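Local structure of DNA-(apurinic or apyrimidinic site) endonuclease 2 (Xenopus laevis, 6WCD) at residues A[55-61]-A[115-120]; A[82-87]-A[163-167]. The protein acts as a DNA repair nuclease, with 3'-5' exonuclease activity and a weak endonuclease activity that incises the DNA backbone beside abasic sites. Residues are numbered along the deposited sequence.

Contact 1 (A[55-61]-A[115-120]); sequences YFSFSRV and QEGRAV
Residues 55-59 are extended, 55-57 ending an edge strand of one sheet; the backbone turns at Arg60 and Val61, where Val61 N to Ser59 OG (3.2 Å) makes an ST turn. Against them lies 115-120, a turn entering a strand of the other sheet at Ala119. Gln115 O accepts a hydrogen bond from Arg60 N (2.9 Å). At Gly117 (phi/psi 66/41, CA 4.0 Å from Ser59 CA) a CB would clash with Ser59 N. Water 2 joins Gly117 N (2.8 Å) to Phe58 O (2.9 Å). The CA-to-CB bond of Arg118 points away from 55-61; NE makes a salt bridge with Glu116 OE1 (2.9 Å) and NH2 hydrogen-bonds the backbone O of Tyr142, active-site by similarity. Water 1 accepts weakly from Ala119 N (3.4 Å) and donates to Ser57 OG (2.9 Å), itself hydrogen-bonded to Glu83. Val120 CG2 packs 4.1 Å from Tyr55 CB. This is the seam of the two-sheet sandwich of the DNase I-like catalytic domain. One direct hydrogen bond and two water bridges link the segments: a buried but partly solvent-mediated contact.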
# COMPACT_ATOMS: atom_id res chain seq x y z
N TYR A 55 -6.11 10.27 -2.70
CA TYR A 55 -6.78 9.77 -1.50
C TYR A 55 -5.72 9.50 -0.46
O TYR A 55 -4.90 8.61 -0.63
CB TYR A 55 -7.60 8.50 -1.82
CG TYR A 55 -8.51 8.76 -3.01
CD1 TYR A 55 -9.79 9.29 -2.82
CD2 TYR A 55 -8.02 8.63 -4.32
CE1 TYR A 55 -10.58 9.68 -3.89
CE2 TYR A 55 -8.79 9.03 -5.39
CZ TYR A 55 -10.08 9.55 -5.17
OH TYR A 55 -10.87 9.98 -6.20
N PHE A 56 -5.75 10.27 0.62
CA PHE A 56 -4.73 10.21 1.67
C PHE A 56 -5.34 9.66 2.93
O PHE A 56 -6.52 9.94 3.25
CB PHE A 56 -4.16 11.60 2.00
CG PHE A 56 -3.07 12.07 1.09
CD1 PHE A 56 -3.25 12.28 -0.23
CD2 PHE A 56 -1.82 12.33 1.62
CE1 PHE A 56 -2.21 12.72 -1.06
CE2 PHE A 56 -0.80 12.76 0.84
CZ PHE A 56 -1.00 13.00 -0.52
N SER A 57 -4.53 8.99 3.71
CA SER A 57 -4.80 8.80 5.13
C SER A 57 -3.72 9.54 5.88
O SER A 57 -2.54 9.31 5.67
CB SER A 57 -4.82 7.32 5.50
OG SER A 57 -5.17 7.20 6.91
N PHE A 58 -4.14 10.47 6.71
CA PHE A 58 -3.26 11.30 7.50
C PHE A 58 -3.16 10.80 8.93
O PHE A 58 -4.18 10.51 9.56
CB PHE A 58 -3.82 12.71 7.54
CG PHE A 58 -4.05 13.34 6.22
CD1 PHE A 58 -3.01 13.84 5.48
CD2 PHE A 58 -5.34 13.52 5.75
CE1 PHE A 58 -3.21 14.48 4.28
CE2 PHE A 58 -5.59 14.13 4.52
CZ PHE A 58 -4.52 14.65 3.80
N SER A 59 -1.94 10.75 9.45
CA SER A 59 -1.78 10.40 10.85
C SER A 59 -2.47 11.43 11.72
O SER A 59 -2.39 12.64 11.48
CB SER A 59 -0.33 10.36 11.20
OG SER A 59 -0.15 10.29 12.60
N ARG A 60 -3.07 10.98 12.81
CA ARG A 60 -3.70 11.88 13.73
C ARG A 60 -2.91 11.97 15.02
O ARG A 60 -3.34 12.66 15.93
CB ARG A 60 -5.10 11.36 14.06
CG ARG A 60 -6.08 11.51 12.91
CD ARG A 60 -7.07 10.37 12.86
NE ARG A 60 -8.19 10.66 11.96
CZ ARG A 60 -8.12 10.59 10.63
NH1 ARG A 60 -7.00 10.26 10.02
NH2 ARG A 60 -9.21 10.86 9.91
N VAL A 61 -1.74 11.34 15.11
CA VAL A 61 -1.04 11.28 16.41
C VAL A 61 0.26 12.06 16.50
O VAL A 61 0.84 12.12 17.60
CB VAL A 61 -0.75 9.82 16.83
CG1 VAL A 61 -2.06 9.03 16.95
CG2 VAL A 61 0.22 9.18 15.91
N GLN A 115 -5.42 5.17 13.55
CA GLN A 115 -5.18 6.60 13.68
C GLN A 115 -3.79 7.04 13.26
O GLN A 115 -3.45 8.21 13.49
CB GLN A 115 -5.43 7.03 15.13
CG GLN A 115 -4.41 6.52 16.09
CD GLN A 115 -4.66 6.95 17.53
OE1 GLN A 115 -5.64 7.62 17.85
NE2 GLN A 115 -3.77 6.53 18.42
N GLU A 116 -2.96 6.18 12.72
CA GLU A 116 -1.60 6.55 12.37
C GLU A 116 -1.38 6.72 10.87
O GLU A 116 -0.25 6.81 10.41
CB GLU A 116 -0.60 5.53 12.92
CG GLU A 116 -0.59 5.48 14.43
CD GLU A 116 0.52 4.62 15.05
OE1 GLU A 116 1.39 4.04 14.33
OE2 GLU A 116 0.49 4.49 16.32
N GLY A 117 -2.46 6.82 10.11
CA GLY A 117 -2.31 7.08 8.68
C GLY A 117 -1.64 5.95 7.92
O GLY A 117 -0.78 6.20 7.07
N ARG A 118 -1.99 4.72 8.23
CA ARG A 118 -1.29 3.57 7.67
C ARG A 118 -2.04 2.78 6.61
O ARG A 118 -1.50 1.80 6.09
CB ARG A 118 -0.92 2.61 8.81
CG ARG A 118 0.08 3.22 9.78
CD ARG A 118 0.52 2.22 10.86
NE ARG A 118 1.50 2.87 11.70
CZ ARG A 118 2.76 3.09 11.38
NH1 ARG A 118 3.55 3.78 12.17
NH2 ARG A 118 3.25 2.57 10.27
N ALA A 119 -3.26 3.14 6.28
CA ALA A 119 -3.99 2.40 5.26
C ALA A 119 -4.99 3.30 4.54
O ALA A 119 -5.69 4.11 5.17
CB ALA A 119 -4.74 1.23 5.86
N VAL A 120 -5.09 3.14 3.24
CA VAL A 120 -6.13 3.78 2.45
C VAL A 120 -6.58 2.74 1.42
O VAL A 120 -5.77 1.99 0.87
CB VAL A 120 -5.67 5.12 1.85
CG1 VAL A 120 -4.62 4.96 0.85
CG2 VAL A 120 -6.88 5.90 1.27
O HOH W 1 -5.27 4.81 8.48
O HOH W 2 -5.03 7.88 10.49

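Contact 2 (A[82-87]-A[163-167]); sequences EEGLSG and LLQTR
Strand 80-83 ends at Glu83, and the chain turns through Gly84 (phi/psi 84/174) into the loop 84-87. Helical residues 163-167 face this loop, with Leu85 CA 6.3 Å from Arg167 CA. The apolar part centres on Leu85 (chi1 m, chi2 t). Its CB lies 3.8 Å from Leu163 CG, and its CD1 lies 3.9 Å from Leu164 CB. Both helix leucines are t,p. Ser86 CB adds a looser touch, 4.3 Å from Leu163 CD2. The packing seats helix 152-173 on the outer face of a sheet in the DNase I-like sandwich; Leu85 and Leu164 both touch Ile139 of strand 133-142. Residues 82-87 also belong to an inferred Claspin-like CKB motif. The polar part is made by Arg167 (t,p,t, chi4 -77°), whose guanidinium meets Glu82 OE1 and Leu85 O at its edge. NH2 forms a salt bridge with Glu82 OE1 (3.2 Å), weak as a hydrogen bond, and donates a hydrogen bond to Gly97 O. NH1 gives a weak hydrogen bond to Leu85 O (2.9 Å). Glu82 OE2 is hydrogen-bonded to Tyr99 OH. Water 3 accepts from Arg167 NH1 (2.9 Å) and weakly from Gly87 N (3.1 Å), and lies 3.0 Å from Glu83 O.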
# COMPACT_ATOMS: atom_id res chain seq x y z
N GLU A 82 -11.84 4.80 1.15
CA GLU A 82 -11.98 4.81 2.60
C GLU A 82 -10.64 4.79 3.28
O GLU A 82 -9.75 4.05 2.84
CB GLU A 82 -12.83 3.61 3.02
CG GLU A 82 -13.26 3.60 4.46
CD GLU A 82 -14.21 2.43 4.82
OE1 GLU A 82 -14.74 1.77 3.92
OE2 GLU A 82 -14.41 2.20 6.02
N GLU A 83 -10.48 5.52 4.39
CA GLU A 83 -9.28 5.50 5.20
C GLU A 83 -9.36 4.35 6.21
O GLU A 83 -10.42 4.09 6.80
CB GLU A 83 -9.20 6.80 6.02
CG GLU A 83 -8.41 7.92 5.56
CD GLU A 83 -8.27 8.90 6.74
OE1 GLU A 83 -7.24 8.83 7.45
OE2 GLU A 83 -9.23 9.66 7.00
N GLY A 84 -8.22 3.73 6.49
CA GLY A 84 -8.11 2.82 7.59
C GLY A 84 -8.59 1.44 7.20
O GLY A 84 -9.12 1.21 6.12
N LEU A 85 -8.40 0.51 8.12
CA LEU A 85 -8.82 -0.89 7.95
C LEU A 85 -10.05 -1.28 8.73
O LEU A 85 -10.63 -2.34 8.42
CB LEU A 85 -7.69 -1.83 8.38
CG LEU A 85 -6.42 -1.72 7.57
CD1 LEU A 85 -5.30 -2.50 8.22
CD2 LEU A 85 -6.61 -2.16 6.15
N SER A 86 -10.49 -0.48 9.69
CA SER A 86 -11.55 -0.89 10.59
C SER A 86 -12.87 -0.16 10.42
O SER A 86 -13.87 -0.61 11.00
CB SER A 86 -11.14 -0.72 12.04
OG SER A 86 -11.19 0.64 12.42
N GLY A 87 -12.91 0.94 9.70
CA GLY A 87 -14.18 1.66 9.60
C GLY A 87 -14.38 2.80 10.57
O GLY A 87 -15.30 3.61 10.38
N LEU A 163 -5.58 -7.35 11.73
CA LEU A 163 -6.66 -6.52 11.19
C LEU A 163 -6.62 -6.43 9.66
O LEU A 163 -7.68 -6.47 8.99
CB LEU A 163 -6.59 -5.11 11.80
CG LEU A 163 -7.68 -4.09 11.39
CD1 LEU A 163 -9.00 -4.64 11.85
CD2 LEU A 163 -7.35 -2.74 12.04
N LEU A 164 -5.45 -6.26 9.09
CA LEU A 164 -5.30 -6.24 7.64
C LEU A 164 -5.81 -7.51 7.01
O LEU A 164 -6.56 -7.46 6.03
CB LEU A 164 -3.82 -6.02 7.31
CG LEU A 164 -3.43 -6.16 5.84
CD1 LEU A 164 -4.17 -5.15 4.97
CD2 LEU A 164 -1.91 -5.96 5.75
N GLN A 165 -5.43 -8.67 7.56
CA GLN A 165 -5.94 -9.94 7.03
C GLN A 165 -7.45 -10.00 7.12
O GLN A 165 -8.14 -10.42 6.16
CB GLN A 165 -5.28 -11.11 7.75
CG GLN A 165 -5.79 -12.43 7.31
CD GLN A 165 -4.95 -13.56 7.78
OE1 GLN A 165 -4.13 -13.42 8.68
NE2 GLN A 165 -5.20 -14.75 7.21
N THR A 166 -7.99 -9.64 8.28
CA THR A 166 -9.44 -9.69 8.47
C THR A 166 -10.14 -8.86 7.41
O THR A 166 -11.13 -9.30 6.80
CB THR A 166 -9.78 -9.19 9.87
OG1 THR A 166 -9.23 -10.08 10.85
CG2 THR A 166 -11.30 -9.19 10.09
N ARG A 167 -9.68 -7.64 7.20
CA ARG A 167 -10.38 -6.76 6.27
C ARG A 167 -10.23 -7.25 4.83
O ARG A 167 -11.19 -7.25 4.07
CB ARG A 167 -9.85 -5.33 6.41
CG ARG A 167 -10.57 -4.34 5.48
CD ARG A 167 -12.03 -4.19 5.89
NE ARG A 167 -12.79 -3.26 5.06
CZ ARG A 167 -12.71 -1.94 5.16
NH1 ARG A 167 -11.88 -1.38 6.00
NH2 ARG A 167 -13.47 -1.15 4.38
O HOH W 3 -11.90 1.44 6.79

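From the N terminus, 55-61 comes first and 82-87 follows. The chain then passes through helix 107-114 to 115-120, where contact 1 closes a loop with 53 residues between its segments. Contact 2 closes later, at 163-167 in helix 152-173, with 75 residues between. The two loops therefore cross. Contact 1 ties the edge strand 53-57 of one sheet to strand 119-127 of the other. Contact 2 ties the end of strand 80-83 and the loop after it to helix 152-173. Strands 80-83 and 119-127 are neighbours, and Gly84 N is 2.9 Å from Ala119 O. Glu83 OE1 lies 2.7 Å from Ser57 OG, a probable hydrogen bond, and forms a salt bridge with Arg60.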